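Local atomic coordinates of afamin (Homo sapiens, PDB entry 6FAK), a protein that carries hydrophobic molecules in body fluids, binding vitamin E and keeping lipidated Wnt family proteins soluble and active. Residues K389-Q392 with Q393-H397; G402-G405 with L406-Y410; F39-M42 with E43-V46. All coordinates share one frame; numbering follows the deposited sequence.

Contacts 1 and 2 follow each other on the long helix 376-417, their centres about 13 Å apart, and the residues of both fall within the third albumin sequence range; they touch where E394 CG comes to 3.7 Å from Y410 OH and where H397 and L406 pack together. Contact 3, on helix 39-58, lies across the molecule, its centre about 51 Å from that of contact 1 and about 44 Å from that of contact 2. In all three, side chains about one turn apart on a helix meet each other and the helix backbone. None of the three includes residues of 194-298, the binding region for hydrophobic ligands.

Contact 1. Residues K389-Q392 with Q393-H397; sequences KMVQ and QECKH
V391 and E394 meet where the methyl CG2 of V391 approaches the carboxylate oxygen OE1 of E394, at 3.9 Å, the two side chains crossing at a slant. One turn along, V391 CG1 lies 4.3 Å from C395 SG, an apolar touch on the buried side of the helix. V391 reaches both because its branches diverge: CG1 stands anti to the backbone N (chi1 169°), leaving CG2 beside that N. The E394 chain, extended beyond CG, runs back along the helix, and its CG passes 3.3 Å from M390 O. Q393 does the same on the exposed side, with CG 3.2 Å from K389 O. Beneath these side chains the backbone is regular: E394 N donates to M390 O at 3.0 Å, and C395 N to V391 O at 2.8 Å. Two outside partners fix the ends of the key side chains. E394 OE1 forms a salt bridge with R486, which probably stabilises the charged carboxylate beside the V391 methyl, while C395 SG is tied to C441 in a disulfide. On this face of helix 376-417, V391 packs on F447 and V450 of helix 446-462, and F437 of helix 423-440 covers E394 and C395.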
loop_
_atom_site.group_PDB
_atom_site.type_symbol
_atom_site.label_atom_id
_atom_site.label_comp_id
_atom_site.label_asym_id
_atom_site.label_seq_id
_atom_site.Cartn_x
_atom_site.Cartn_y
_atom_site.Cartn_z
ATOM N N LYS A 389 -9.387 -22.879 0.183
ATOM C CA LYS A 389 -10.850 -22.985 0.085
ATOM C C LYS A 389 -11.554 -21.632 0.210
ATOM O O LYS A 389 -12.549 -21.399 -0.466
ATOM C CB LYS A 389 -11.407 -23.935 1.155
ATOM C CG LYS A 389 -10.962 -25.404 1.008
ATOM C CD LYS A 389 -12.059 -26.365 0.545
ATOM C CE LYS A 389 -12.304 -26.314 -0.956
ATOM N NZ LYS A 389 -11.333 -27.161 -1.712
ATOM N N MET A 390 -11.049 -20.755 1.078
ATOM C CA MET A 390 -11.636 -19.414 1.273
ATOM C C MET A 390 -11.507 -18.573 0.015
ATOM O O MET A 390 -12.476 -17.949 -0.442
ATOM C CB MET A 390 -11.015 -18.679 2.469
ATOM C CG MET A 390 -11.504 -19.193 3.829
ATOM S SD MET A 390 -10.756 -18.370 5.260
ATOM C CE MET A 390 -10.898 -19.647 6.512
ATOM N N VAL A 391 -10.320 -18.571 -0.566
ATOM C CA VAL A 391 -10.098 -17.872 -1.818
ATOM C C VAL A 391 -10.943 -18.422 -2.934
ATOM O O VAL A 391 -11.520 -17.646 -3.735
ATOM C CB VAL A 391 -8.614 -17.861 -2.185
ATOM C CG1 VAL A 391 -8.383 -17.380 -3.595
ATOM C CG2 VAL A 391 -7.886 -16.949 -1.193
ATOM N N GLN A 392 -11.024 -19.741 -3.022
ATOM C CA GLN A 392 -11.879 -20.366 -4.028
ATOM C C GLN A 392 -13.349 -19.923 -3.898
ATOM O O GLN A 392 -13.991 -19.618 -4.892
ATOM C CB GLN A 392 -11.765 -21.895 -3.965
ATOM C CG GLN A 392 -10.456 -22.391 -4.515
ATOM C CD GLN A 392 -10.207 -23.876 -4.253
ATOM O OE1 GLN A 392 -10.656 -24.442 -3.256
ATOM N NE2 GLN A 392 -9.471 -24.503 -5.148
ATOM N N GLN A 393 -13.857 -19.849 -2.663
ATOM C CA GLN A 393 -15.222 -19.389 -2.411
ATOM C C GLN A 393 -15.409 -17.909 -2.828
ATOM O O GLN A 393 -16.363 -17.575 -3.541
ATOM C CB GLN A 393 -15.608 -19.617 -0.936
ATOM C CG GLN A 393 -15.748 -21.107 -0.614
ATOM C CD GLN A 393 -16.265 -21.405 0.787
ATOM O OE1 GLN A 393 -15.990 -20.675 1.750
ATOM N NE2 GLN A 393 -17.028 -22.488 0.903
ATOM N N GLU A 394 -14.468 -17.051 -2.436
ATOM C CA GLU A 394 -14.515 -15.641 -2.793
ATOM C C GLU A 394 -14.462 -15.474 -4.322
ATOM O O GLU A 394 -15.246 -14.684 -4.858
ATOM C CB GLU A 394 -13.410 -14.829 -2.103
ATOM C CG GLU A 394 -13.452 -14.774 -0.574
ATOM C CD GLU A 394 -12.112 -14.415 0.106
ATOM O OE1 GLU A 394 -11.018 -14.704 -0.451
ATOM O OE2 GLU A 394 -12.121 -13.841 1.234
ATOM N N CYS A 395 -13.594 -16.230 -5.019
ATOM C CA CYS A 395 -13.491 -16.158 -6.491
ATOM C C CYS A 395 -14.765 -16.647 -7.208
ATOM O O CYS A 395 -15.121 -16.109 -8.276
ATOM C CB CYS A 395 -12.232 -16.854 -7.060
ATOM S SG CYS A 395 -10.717 -15.846 -6.869
ATOM N N LYS A 396 -15.435 -17.647 -6.639
ATOM C CA LYS A 396 -16.683 -18.135 -7.220
ATOM C C LYS A 396 -17.773 -17.042 -7.087
ATOM O O LYS A 396 -18.498 -16.766 -8.048
ATOM C CB LYS A 396 -17.134 -19.429 -6.526
ATOM C CG LYS A 396 -18.323 -20.139 -7.169
ATOM C CD LYS A 396 -18.187 -20.264 -8.688
ATOM C CE LYS A 396 -19.084 -21.345 -9.274
ATOM N NZ LYS A 396 -20.524 -21.224 -8.891
ATOM N N HIS A 397 -17.853 -16.439 -5.903
ATOM C CA HIS A 397 -18.745 -15.317 -5.634
ATOM C C HIS A 397 -18.490 -14.169 -6.613
ATOM O O HIS A 397 -19.440 -13.610 -7.134
ATOM C CB HIS A 397 -18.643 -14.833 -4.173
ATOM C CG HIS A 397 -19.292 -15.751 -3.185
ATOM N ND1 HIS A 397 -20.528 -16.327 -3.405
ATOM C CD2 HIS A 397 -18.878 -16.201 -1.980
ATOM C CE1 HIS A 397 -20.843 -17.091 -2.373
ATOM N NE2 HIS A 397 -19.850 -17.044 -1.501
#

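Contact 2. Residues G402-G405 with L406-Y410; sequences GKDG and LKYHY
The phenol ring of Y408 lies over the backbone of D404, whose carbonyl O sits 3.0 Å above one ring face, displaced toward the rim and closest to CD2. With CG beside its own backbone N (chi1 -58°), the Y408 side chain is turned back along the helix, and its OH ends 3.9 Å from D404 CB. The imidazole of H409 approaches G405: its CD2 is 3.2 Å from G405 O, which meets the ring obliquely.

Polar side-chain links come next. One water joins the two ends of the first pair, donating to D404 OD2 and hydrogen-bonding to Y408 OH at 3.0 Å. K407, bent at its last two torsions, brings NZ to 4.2 Å from D404 OD1, opposite charges too far apart for a salt bridge; NZ instead forms one with D527. K403 likewise pairs with E431, so the two lysines of this turn are directed to acidic residues on different neighbouring helices.

This is the C-terminal half of helix 376-417, a long helix of the all-helical albumin fold, and it is kinked here: the N atoms of K403 and D404 lack bonds to the preceding turn, and G402 has positive phi. Beyond the kink L406 N donates to G402 O and K407 N to K403 O, whereas H409 N to G405 O, at 3.5 Å, is weak.

Among the apolar contacts, the Y408 side chain packs on L530 of helix 521-536 and its ring meets F549 edge-to-face, and L406 rests on F398, about two turns earlier in the same helix.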
loop_
_atom_site.group_PDB
_atom_site.type_symbol
_atom_site.label_atom_id
_atom_site.label_comp_id
_atom_site.label_asym_id
_atom_site.label_seq_id
_atom_site.Cartn_x
_atom_site.Cartn_y
_atom_site.Cartn_z
ATOM N N GLY A 402 -20.132 -10.574 -10.399
ATOM C CA GLY A 402 -19.353 -9.499 -11.014
ATOM C C GLY A 402 -18.716 -8.580 -10.009
ATOM O O GLY A 402 -18.904 -8.732 -8.799
ATOM N N LYS A 403 -17.949 -7.630 -10.495
ATOM C CA LYS A 403 -17.145 -6.756 -9.656
ATOM C C LYS A 403 -17.973 -5.883 -8.669
ATOM O O LYS A 403 -17.718 -5.853 -7.441
ATOM C CB LYS A 403 -16.291 -5.876 -10.544
ATOM C CG LYS A 403 -15.481 -4.854 -9.799
ATOM C CD LYS A 403 -14.971 -3.743 -10.701
ATOM C CE LYS A 403 -13.972 -2.881 -9.933
ATOM N NZ LYS A 403 -14.337 -1.446 -9.954
ATOM N N ASP A 404 -18.952 -5.190 -9.238
ATOM C CA ASP A 404 -19.827 -4.300 -8.504
ATOM C C ASP A 404 -20.644 -5.043 -7.442
ATOM O O ASP A 404 -20.695 -4.615 -6.276
ATOM C CB ASP A 404 -20.778 -3.582 -9.466
ATOM C CG ASP A 404 -20.088 -2.596 -10.384
ATOM O OD1 ASP A 404 -18.938 -2.237 -10.192
ATOM O OD2 ASP A 404 -20.766 -2.103 -11.289
ATOM N N GLY A 405 -21.237 -6.164 -7.835
ATOM C CA GLY A 405 -22.047 -7.002 -6.925
ATOM C C GLY A 405 -21.271 -7.536 -5.731
ATOM O O GLY A 405 -21.751 -7.509 -4.594
ATOM N N LEU A 406 -20.049 -7.995 -5.979
ATOM C CA LEU A 406 -19.188 -8.432 -4.909
ATOM C C LEU A 406 -18.773 -7.254 -4.040
ATOM O O LEU A 406 -18.686 -7.413 -2.847
ATOM C CB LEU A 406 -17.902 -9.126 -5.428
ATOM C CG LEU A 406 -17.031 -9.798 -4.340
ATOM C CD1 LEU A 406 -17.789 -10.742 -3.411
ATOM C CD2 LEU A 406 -15.856 -10.532 -4.963
ATOM N N LYS A 407 -18.466 -6.113 -4.661
ATOM C CA LYS A 407 -18.073 -4.901 -3.939
ATOM C C LYS A 407 -19.142 -4.505 -2.902
ATOM O O LYS A 407 -18.795 -4.219 -1.754
ATOM C CB LYS A 407 -17.771 -3.753 -4.891
ATOM C CG LYS A 407 -17.266 -2.488 -4.214
ATOM C CD LYS A 407 -16.718 -1.420 -5.144
ATOM C CE LYS A 407 -17.577 -1.084 -6.367
ATOM N NZ LYS A 407 -19.045 -1.025 -6.159
ATOM N N TYR A 408 -20.420 -4.573 -3.289
ATOM C CA TYR A 408 -21.519 -4.185 -2.406
ATOM C C TYR A 408 -21.587 -5.072 -1.176
ATOM O O TYR A 408 -21.837 -4.584 -0.050
ATOM C CB TYR A 408 -22.846 -4.178 -3.205
ATOM C CG TYR A 408 -22.841 -3.258 -4.405
ATOM C CD1 TYR A 408 -22.175 -2.023 -4.370
ATOM C CD2 TYR A 408 -23.498 -3.611 -5.581
ATOM C CE1 TYR A 408 -22.193 -1.174 -5.454
ATOM C CE2 TYR A 408 -23.512 -2.783 -6.684
ATOM C CZ TYR A 408 -22.869 -1.575 -6.616
ATOM O OH TYR A 408 -22.827 -0.753 -7.696
ATOM N N HIS A 409 -21.287 -6.365 -1.340
ATOM C CA HIS A 409 -21.220 -7.291 -0.216
ATOM C C HIS A 409 -20.078 -6.913 0.768
ATOM O O HIS A 409 -20.293 -6.924 2.017
ATOM C CB HIS A 409 -21.086 -8.757 -0.676
ATOM C CG HIS A 409 -22.337 -9.321 -1.292
ATOM N ND1 HIS A 409 -22.774 -10.605 -1.045
ATOM C CD2 HIS A 409 -23.260 -8.769 -2.117
ATOM C CE1 HIS A 409 -23.904 -10.822 -1.698
ATOM N NE2 HIS A 409 -24.220 -9.724 -2.361
ATOM N N TYR A 410 -18.938 -6.530 0.231
ATOM C CA TYR A 410 -17.788 -6.073 1.024
ATOM C C TYR A 410 -18.018 -4.746 1.763
ATOM O O TYR A 410 -17.592 -4.582 2.921
ATOM C CB TYR A 410 -16.494 -6.015 0.196
ATOM C CG TYR A 410 -15.901 -7.406 -0.034
ATOM C CD1 TYR A 410 -15.720 -8.287 1.033
ATOM C CD2 TYR A 410 -15.496 -7.833 -1.286
ATOM C CE1 TYR A 410 -15.184 -9.553 0.852
ATOM C CE2 TYR A 410 -14.972 -9.120 -1.475
ATOM C CZ TYR A 410 -14.841 -9.967 -0.396
ATOM O OH TYR A 410 -14.302 -11.219 -0.509
HETATM O O HOH W 1 -23.679 -2.132 -10.241
#

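Contact 3. Residues F39-M42 with E43-V46; sequences FEEM and EKLV
The F39 ring and the E43 carboxylate are the flat groups that meet, their planes 52° apart and their side chains crossing at about a right angle. E43 OE2 lies obliquely to the ring, 3.6 Å from F39 CE2. F39 holds its ring there with CG anti to the backbone N (chi1 -169°), and the extended E43 chain comes back to it, its CG passing 3.6 Å from F39 O. The same ring meets Y143 edge-to-face and also meets the ring of H140. The other oxygen of E43, OE1, turns toward the backbone at E40 CA. K44 curls back at its last two torsions until NZ stands 4.1 Å from E41 CG; the carboxylate of E41 is engaged by K86, in a salt bridge, and by H87. E41 OE1 also accepts a hydrogen bond from T38 N, just ahead of the helix. Three of the four backbone bonds between 39-42 and 43-46 are weak; the fourth, V46 N to M42 O at 2.9 Å, is firm. M42 and L45 face inward onto F30 of helix 22-33. The arrangement is that of an amphipathic helix start in the all-helical albumin fold, with charged E40, E43 and K44 outward and M42, L45 and V46 buried, the exception being E41, buried but paired with K86.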
loop_
_atom_site.group_PDB
_atom_site.type_symbol
_atom_site.label_atom_id
_atom_site.label_comp_id
_atom_site.label_asym_id
_atom_site.label_seq_id
_atom_site.Cartn_x
_atom_site.Cartn_y
_atom_site.Cartn_z
ATOM N N PHE A 39 3.320 25.811 -2.752
ATOM C CA PHE A 39 4.369 25.696 -3.780
ATOM C C PHE A 39 5.451 26.774 -3.708
ATOM O O PHE A 39 6.623 26.496 -3.967
ATOM C CB PHE A 39 3.786 25.615 -5.204
ATOM C CG PHE A 39 4.812 25.231 -6.236
ATOM C CD1 PHE A 39 5.207 23.910 -6.389
ATOM C CD2 PHE A 39 5.468 26.218 -6.989
ATOM C CE1 PHE A 39 6.178 23.558 -7.314
ATOM C CE2 PHE A 39 6.438 25.874 -7.920
ATOM C CZ PHE A 39 6.792 24.530 -8.084
ATOM N N GLU A 40 5.067 27.985 -3.335
ATOM C CA GLU A 40 6.045 29.051 -3.098
ATOM C C GLU A 40 7.023 28.676 -2.001
ATOM O O GLU A 40 8.234 28.956 -2.099
ATOM C CB GLU A 40 5.349 30.367 -2.730
ATOM C CG GLU A 40 4.617 31.004 -3.903
ATOM C CD GLU A 40 4.035 32.382 -3.593
ATOM O OE1 GLU A 40 3.622 33.066 -4.560
ATOM O OE2 GLU A 40 3.981 32.782 -2.403
ATOM N N GLU A 41 6.500 28.058 -0.937
ATOM C CA GLU A 41 7.348 27.583 0.155
ATOM C C GLU A 41 8.345 26.517 -0.334
ATOM O O GLU A 41 9.511 26.548 0.049
ATOM C CB GLU A 41 6.490 27.156 1.369
ATOM C CG GLU A 41 5.737 28.342 2.013
ATOM C CD GLU A 41 4.601 27.968 2.986
ATOM O OE1 GLU A 41 4.081 26.828 3.000
ATOM O OE2 GLU A 41 4.209 28.848 3.786
ATOM N N MET A 42 7.922 25.628 -1.227
ATOM C CA MET A 42 8.803 24.604 -1.789
ATOM C C MET A 42 10.067 25.214 -2.428
ATOM O O MET A 42 11.179 24.767 -2.162
ATOM C CB MET A 42 8.075 23.746 -2.850
ATOM C CG MET A 42 6.876 22.938 -2.420
ATOM S SD MET A 42 7.360 21.521 -1.441
ATOM C CE MET A 42 6.352 21.748 0.004
ATOM N N GLU A 43 9.860 26.247 -3.244
ATOM C CA GLU A 43 10.907 26.962 -3.974
ATOM C C GLU A 43 12.002 27.513 -3.060
ATOM O O GLU A 43 13.193 27.398 -3.370
ATOM C CB GLU A 43 10.281 28.101 -4.810
ATOM C CG GLU A 43 9.366 27.653 -5.970
ATOM C CD GLU A 43 8.641 28.816 -6.665
ATOM O OE1 GLU A 43 8.125 29.742 -5.978
ATOM O OE2 GLU A 43 8.562 28.802 -7.912
ATOM N N LYS A 44 11.610 28.049 -1.905
ATOM C CA LYS A 44 12.567 28.548 -0.944
ATOM C C LYS A 44 13.439 27.444 -0.351
ATOM O O LYS A 44 14.647 27.643 -0.192
ATOM C CB LYS A 44 11.851 29.300 0.167
ATOM C CG LYS A 44 11.109 30.545 -0.313
ATOM C CD LYS A 44 10.776 31.501 0.834
ATOM C CE LYS A 44 9.588 31.024 1.651
ATOM N NZ LYS A 44 8.287 31.323 0.981
ATOM N N LEU A 45 12.854 26.276 -0.027
ATOM C CA LEU A 45 13.687 25.129 0.402
ATOM C C LEU A 45 14.617 24.641 -0.728
ATOM O O LEU A 45 15.784 24.289 -0.474
ATOM C CB LEU A 45 12.866 23.973 0.953
ATOM C CG LEU A 45 13.645 22.771 1.561
ATOM C CD1 LEU A 45 14.515 23.146 2.751
ATOM C CD2 LEU A 45 12.682 21.679 1.993
ATOM N N VAL A 46 14.102 24.584 -1.955
ATOM C CA VAL A 46 14.940 24.176 -3.103
ATOM C C VAL A 46 16.250 24.989 -3.110
ATOM O O VAL A 46 17.343 24.402 -3.138
ATOM C CB VAL A 46 14.170 24.244 -4.438
ATOM C CG1 VAL A 46 15.098 24.051 -5.631
ATOM C CG2 VAL A 46 13.108 23.141 -4.476
#